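Local coordinates for protein arylamine n-acetyltransferase (Mycobacterium smegmatis, PDB 1W5R) that catalyses, in its native form, acetyl transfer from acetyl-coenzyme A to arylamines; the catalytic nucleophile is substituted in this variant, at residues Q136-G147 with T152-R161. The protein carries 1 engineered substitution. Numbering follows the deposited sequence.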
loop_
_atom_site.group_PDB
_atom_site.type_symbol
_atom_site.label_atom_id
_atom_site.label_comp_id
_atom_site.label_asym_id
_atom_site.label_seq_id
_atom_site.Cartn_x
_atom_site.Cartn_y
_atom_site.Cartn_z
ATOM N N GLN A 136 14.106 1.490 9.736
ATOM C CA GLN A 136 14.484 0.244 10.401
ATOM C C GLN A 136 15.149 0.481 11.766
ATOM O O GLN A 136 15.829 -0.401 12.289
ATOM C CB GLN A 136 15.380 -0.609 9.482
ATOM C CG GLN A 136 15.489 -2.092 9.869
ATOM C CD GLN A 136 14.140 -2.794 9.955
ATOM O OE1 GLN A 136 13.727 -3.273 11.038
ATOM N NE2 GLN A 136 13.447 -2.851 8.845
ATOM N N THR A 137 14.939 1.662 12.340
ATOM C CA THR A 137 15.572 1.971 13.631
ATOM C C THR A 137 15.030 1.086 14.752
ATOM O O THR A 137 13.861 0.643 14.710
ATOM C CB THR A 137 15.384 3.450 14.012
ATOM O OG1 THR A 137 16.448 3.852 14.891
ATOM C CG2 THR A 137 14.013 3.715 14.647
ATOM N N LEU A 138 15.870 0.837 15.752
ATOM C CA LEU A 138 15.425 0.127 16.960
ATOM C C LEU A 138 14.243 0.817 17.620
ATOM O O LEU A 138 14.237 2.035 17.775
ATOM C CB LEU A 138 16.549 0.038 17.982
ATOM C CG LEU A 138 17.514 -1.143 17.887
ATOM C CD1 LEU A 138 18.709 -0.939 18.798
ATOM C CD2 LEU A 138 16.819 -2.451 18.254
ATOM N N THR A 139 13.246 0.013 18.006
ATOM C CA THR A 139 12.036 0.536 18.626
ATOM C C THR A 139 11.941 0.187 20.109
ATOM O O THR A 139 10.934 0.491 20.770
ATOM C CB THR A 139 10.788 0.039 17.886
ATOM O OG1 THR A 139 10.719 -1.393 17.965
ATOM C CG2 THR A 139 10.822 0.514 16.407
ATOM N N SER A 140 13.011 -0.418 20.617
ATOM C CA SER A 140 13.208 -0.645 22.053
ATOM C C SER A 140 14.672 -0.404 22.334
ATOM O O SER A 140 15.503 -0.572 21.448
ATOM C CB SER A 140 12.932 -2.116 22.426
ATOM O OG SER A 140 11.646 -2.532 22.040
ATOM N N PRO A 141 15.015 -0.078 23.595
ATOM C CA PRO A 141 16.402 -0.226 23.990
ATOM C C PRO A 141 16.708 -1.722 24.054
ATOM O O PRO A 141 15.814 -2.514 24.388
ATOM C CB PRO A 141 16.433 0.371 25.403
ATOM C CG PRO A 141 15.060 0.234 25.913
ATOM C CD PRO A 141 14.150 0.351 24.714
ATOM N N ILE A 142 17.930 -2.119 23.719
ATOM C CA ILE A 142 18.330 -3.522 23.887
ATOM C C ILE A 142 19.594 -3.570 24.714
ATOM O O ILE A 142 20.295 -2.565 24.835
ATOM C CB ILE A 142 18.506 -4.289 22.536
ATOM C CG1 ILE A 142 19.701 -3.747 21.732
ATOM C CG2 ILE A 142 17.207 -4.266 21.722
ATOM C CD1 ILE A 142 20.036 -4.557 20.488
ATOM N N ARG A 143 19.878 -4.720 25.315
ATOM C CA ARG A 143 21.102 -4.851 26.100
ATOM C C ARG A 143 22.302 -4.765 25.178
ATOM O O ARG A 143 22.348 -5.429 24.156
ATOM C CB ARG A 143 21.120 -6.150 26.913
ATOM C CG ARG A 143 19.955 -6.294 27.880
ATOM C CD ARG A 143 20.169 -7.428 28.875
ATOM N NE ARG A 143 20.627 -8.642 28.199
ATOM C CZ ARG A 143 19.836 -9.475 27.525
ATOM N NH1 ARG A 143 18.536 -9.233 27.421
ATOM N NH2 ARG A 143 20.348 -10.553 26.945
ATOM N N LEU A 144 23.278 -3.938 25.504
ATOM C CA LEU A 144 24.499 -3.833 24.701
ATOM C C LEU A 144 25.377 -5.027 25.117
ATOM O O LEU A 144 26.303 -4.932 25.933
ATOM C CB LEU A 144 25.184 -2.465 24.926
ATOM C CG LEU A 144 26.273 -2.053 23.927
ATOM C CD1 LEU A 144 26.263 -2.971 22.703
ATOM C CD2 LEU A 144 26.079 -0.609 23.488
ATOM N N GLU A 145 25.019 -6.142 24.562
ATOM C CA GLU A 145 25.581 -7.428 24.869
ATOM C C GLU A 145 25.580 -8.277 23.607
ATOM O O GLU A 145 24.522 -8.524 23.017
ATOM C CB GLU A 145 24.761 -8.073 25.982
ATOM C CG GLU A 145 25.251 -9.420 26.475
ATOM C CD GLU A 145 24.180 -10.233 27.203
ATOM O OE1 GLU A 145 24.381 -11.463 27.349
ATOM O OE2 GLU A 145 23.170 -9.639 27.626
ATOM N N ALA A 146 26.759 -8.707 23.183
ATOM C CA ALA A 146 26.850 -9.525 21.995
ATOM C C ALA A 146 26.427 -10.947 22.254
ATOM O O ALA A 146 26.728 -11.527 23.296
ATOM C CB ALA A 146 28.277 -9.494 21.429
ATOM N N GLY A 147 25.720 -11.527 21.286
ATOM C CA GLY A 147 25.343 -12.940 21.338
ATOM C C GLY A 147 23.856 -13.226 21.194
ATOM O O GLY A 147 23.430 -13.807 20.190
ATOM N N THR A 152 12.118 -7.028 20.508
ATOM C CA THR A 152 11.809 -5.598 20.613
ATOM C C THR A 152 10.297 -5.414 20.430
ATOM O O THR A 152 9.548 -6.406 20.333
ATOM C CB THR A 152 12.557 -4.774 19.524
ATOM O OG1 THR A 152 11.964 -5.009 18.234
ATOM C CG2 THR A 152 14.052 -5.134 19.494
ATOM N N ARG A 153 9.848 -4.158 20.352
ATOM C CA ARG A 153 8.438 -3.865 20.052
ATOM C C ARG A 153 8.025 -4.342 18.658
ATOM O O ARG A 153 6.833 -4.467 18.368
ATOM C CB ARG A 153 8.112 -2.368 20.182
ATOM C CG ARG A 153 8.284 -1.763 21.560
ATOM C CD ARG A 153 7.650 -0.382 21.643
ATOM N NE ARG A 153 8.157 0.548 20.628
ATOM C CZ ARG A 153 7.406 1.235 19.765
ATOM N NH1 ARG A 153 6.079 1.135 19.748
ATOM N NH2 ARG A 153 7.992 2.049 18.902
ATOM N N HIS A 154 9.011 -4.594 17.797
ATOM C CA HIS A 154 8.774 -5.031 16.427
ATOM C C HIS A 154 9.546 -6.328 16.189
ATOM O O HIS A 154 9.203 -7.341 16.811
ATOM C CB HIS A 154 9.101 -3.903 15.425
ATOM C CG HIS A 154 8.293 -2.664 15.657
ATOM N ND1 HIS A 154 7.284 -2.248 14.818
ATOM C CD2 HIS A 154 8.310 -1.786 16.689
ATOM C CE1 HIS A 154 6.741 -1.140 15.305
ATOM N NE2 HIS A 154 7.348 -0.841 16.439
ATOM N N GLU A 155 10.577 -6.307 15.343
ATOM C CA GLU A 155 11.300 -7.530 14.951
ATOM C C GLU A 155 12.387 -7.854 15.964
ATOM O O GLU A 155 12.829 -6.978 16.710
ATOM C CB GLU A 155 11.987 -7.369 13.577
ATOM C CG GLU A 155 11.137 -6.812 12.476
ATOM C CD GLU A 155 11.207 -5.296 12.383
ATOM O OE1 GLU A 155 11.506 -4.625 13.393
ATOM O OE2 GLU A 155 10.914 -4.776 11.296
ATOM N N PRO A 156 12.842 -9.116 15.986
ATOM C CA PRO A 156 14.048 -9.427 16.744
ATOM C C PRO A 156 15.294 -8.720 16.185
ATOM O O PRO A 156 15.431 -8.559 14.962
ATOM C CB PRO A 156 14.204 -10.940 16.574
ATOM C CG PRO A 156 12.912 -11.430 16.035
ATOM C CD PRO A 156 12.224 -10.309 15.362
ATOM N N TYR A 157 16.176 -8.299 17.084
ATOM C CA TYR A 157 17.489 -7.752 16.709
ATOM C C TYR A 157 18.584 -8.548 17.405
ATOM O O TYR A 157 18.311 -9.286 18.354
ATOM C CB TYR A 157 17.628 -6.266 17.084
ATOM C CG TYR A 157 16.932 -5.283 16.160
ATOM C CD1 TYR A 157 15.547 -5.320 15.961
ATOM C CD2 TYR A 157 17.664 -4.286 15.505
ATOM C CE1 TYR A 157 14.902 -4.404 15.118
ATOM C CE2 TYR A 157 17.028 -3.350 14.675
ATOM C CZ TYR A 157 15.658 -3.427 14.480
ATOM O OH TYR A 157 15.022 -2.516 13.673
ATOM N N ARG A 158 19.822 -8.395 16.944
ATOM C CA ARG A 158 20.952 -9.116 17.541
ATOM C C ARG A 158 22.252 -8.325 17.406
ATOM O O ARG A 158 22.571 -7.807 16.318
ATOM C CB ARG A 158 21.120 -10.493 16.886
ATOM C CG ARG A 158 22.154 -11.375 17.572
ATOM C CD ARG A 158 22.387 -12.666 16.818
ATOM N NE ARG A 158 23.337 -13.527 17.524
ATOM C CZ ARG A 158 24.183 -14.368 16.933
ATOM N NH1 ARG A 158 24.213 -14.490 15.618
ATOM N NH2 ARG A 158 25.013 -15.089 17.673
ATOM N N LEU A 159 23.001 -8.249 18.507
ATOM C CA LEU A 159 24.365 -7.737 18.469
ATOM C C LEU A 159 25.333 -8.905 18.428
ATOM O O LEU A 159 25.168 -9.895 19.145
ATOM C CB LEU A 159 24.674 -6.867 19.690
ATOM C CG LEU A 159 24.034 -5.478 19.712
ATOM C CD1 LEU A 159 24.076 -4.873 21.116
ATOM C CD2 LEU A 159 24.712 -4.549 18.697
ATOM N N THR A 160 26.323 -8.804 17.559
ATOM C CA THR A 160 27.470 -9.716 17.571
ATOM C C THR A 160 28.724 -8.855 17.603
ATOM O O THR A 160 28.667 -7.651 17.321
ATOM C CB THR A 160 27.489 -10.647 16.347
ATOM O OG1 THR A 160 27.390 -9.876 15.141
ATOM C CG2 THR A 160 26.335 -11.640 16.402
ATOM N N ARG A 161 29.855 -9.431 17.986
ATOM C CA ARG A 161 31.080 -8.654 17.978
ATOM C C ARG A 161 32.310 -9.467 17.621
ATOM O O ARG A 161 32.381 -10.679 17.895
ATOM C CB ARG A 161 31.277 -7.931 19.314
ATOM C CG ARG A 161 31.704 -8.808 20.484
ATOM C CD ARG A 161 31.873 -7.988 21.758
ATOM N NE ARG A 161 32.231 -8.838 22.898
ATOM C CZ ARG A 161 33.470 -9.236 23.181
ATOM N NH1 ARG A 161 34.487 -8.899 22.397
ATOM N NH2 ARG A 161 33.679 -10.002 24.246
HETATM O O HOH W 1 12.843 -2.584 16.848
HETATM O O HOH W 2 22.426 -9.095 21.278
HETATM O O HOH W 3 29.210 -8.171 24.484
#
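Leu-138 lies over one face of the Tyr-157 ring, its CD2 methyl 3.5 Å from the ring centroid and 17° off the normal, a CH-pi contact. The two side chains run past each other in opposite directions, and the phenol reaches the backbone of Gln-136: Tyr-157 OH donates to Gln-136 O at 2.7 Å, from above the carbonyl plane. Ring face and hydroxyl are thus both engaged by the same short run of chain. Beyond it, Arg-153 grips the turn at Thr-139 and Ser-140. Its chain bends at chi3 (-56°), bringing NE to Thr-139 O at 2.8 Å with the acceptor in the guanidinium plane, while Arg-153 N donates to Ser-140 OG. The far end of this guanidinium forms a salt bridge with Asp-218. Thr-152 OG1 accepts from His-154 N in an ST turn and donates to Glu-155 O, and a water links it to Thr-139 N. At the other end, Leu-159 CD1 packs tightly on Leu-144 CD1 (3.3 Å) and more loosely on Ile-142 CD1. Gly-147 N donates nearly straight to Leu-159 O (2.7 Å), and the extended Arg-158 side chain returns NE to Gly-147 O at 2.7 Å. One further water spans Glu-145 O and Leu-159 N. Strands 142-143 and 157-162 lie near opposite ends of the antiparallel sheet order, yet the sheet curls so far that Ile-142, Leu-144 and Leu-159 meet inside it; this closure is characteristic of the beta-barrel domain of arylamine N-acetyltransferases.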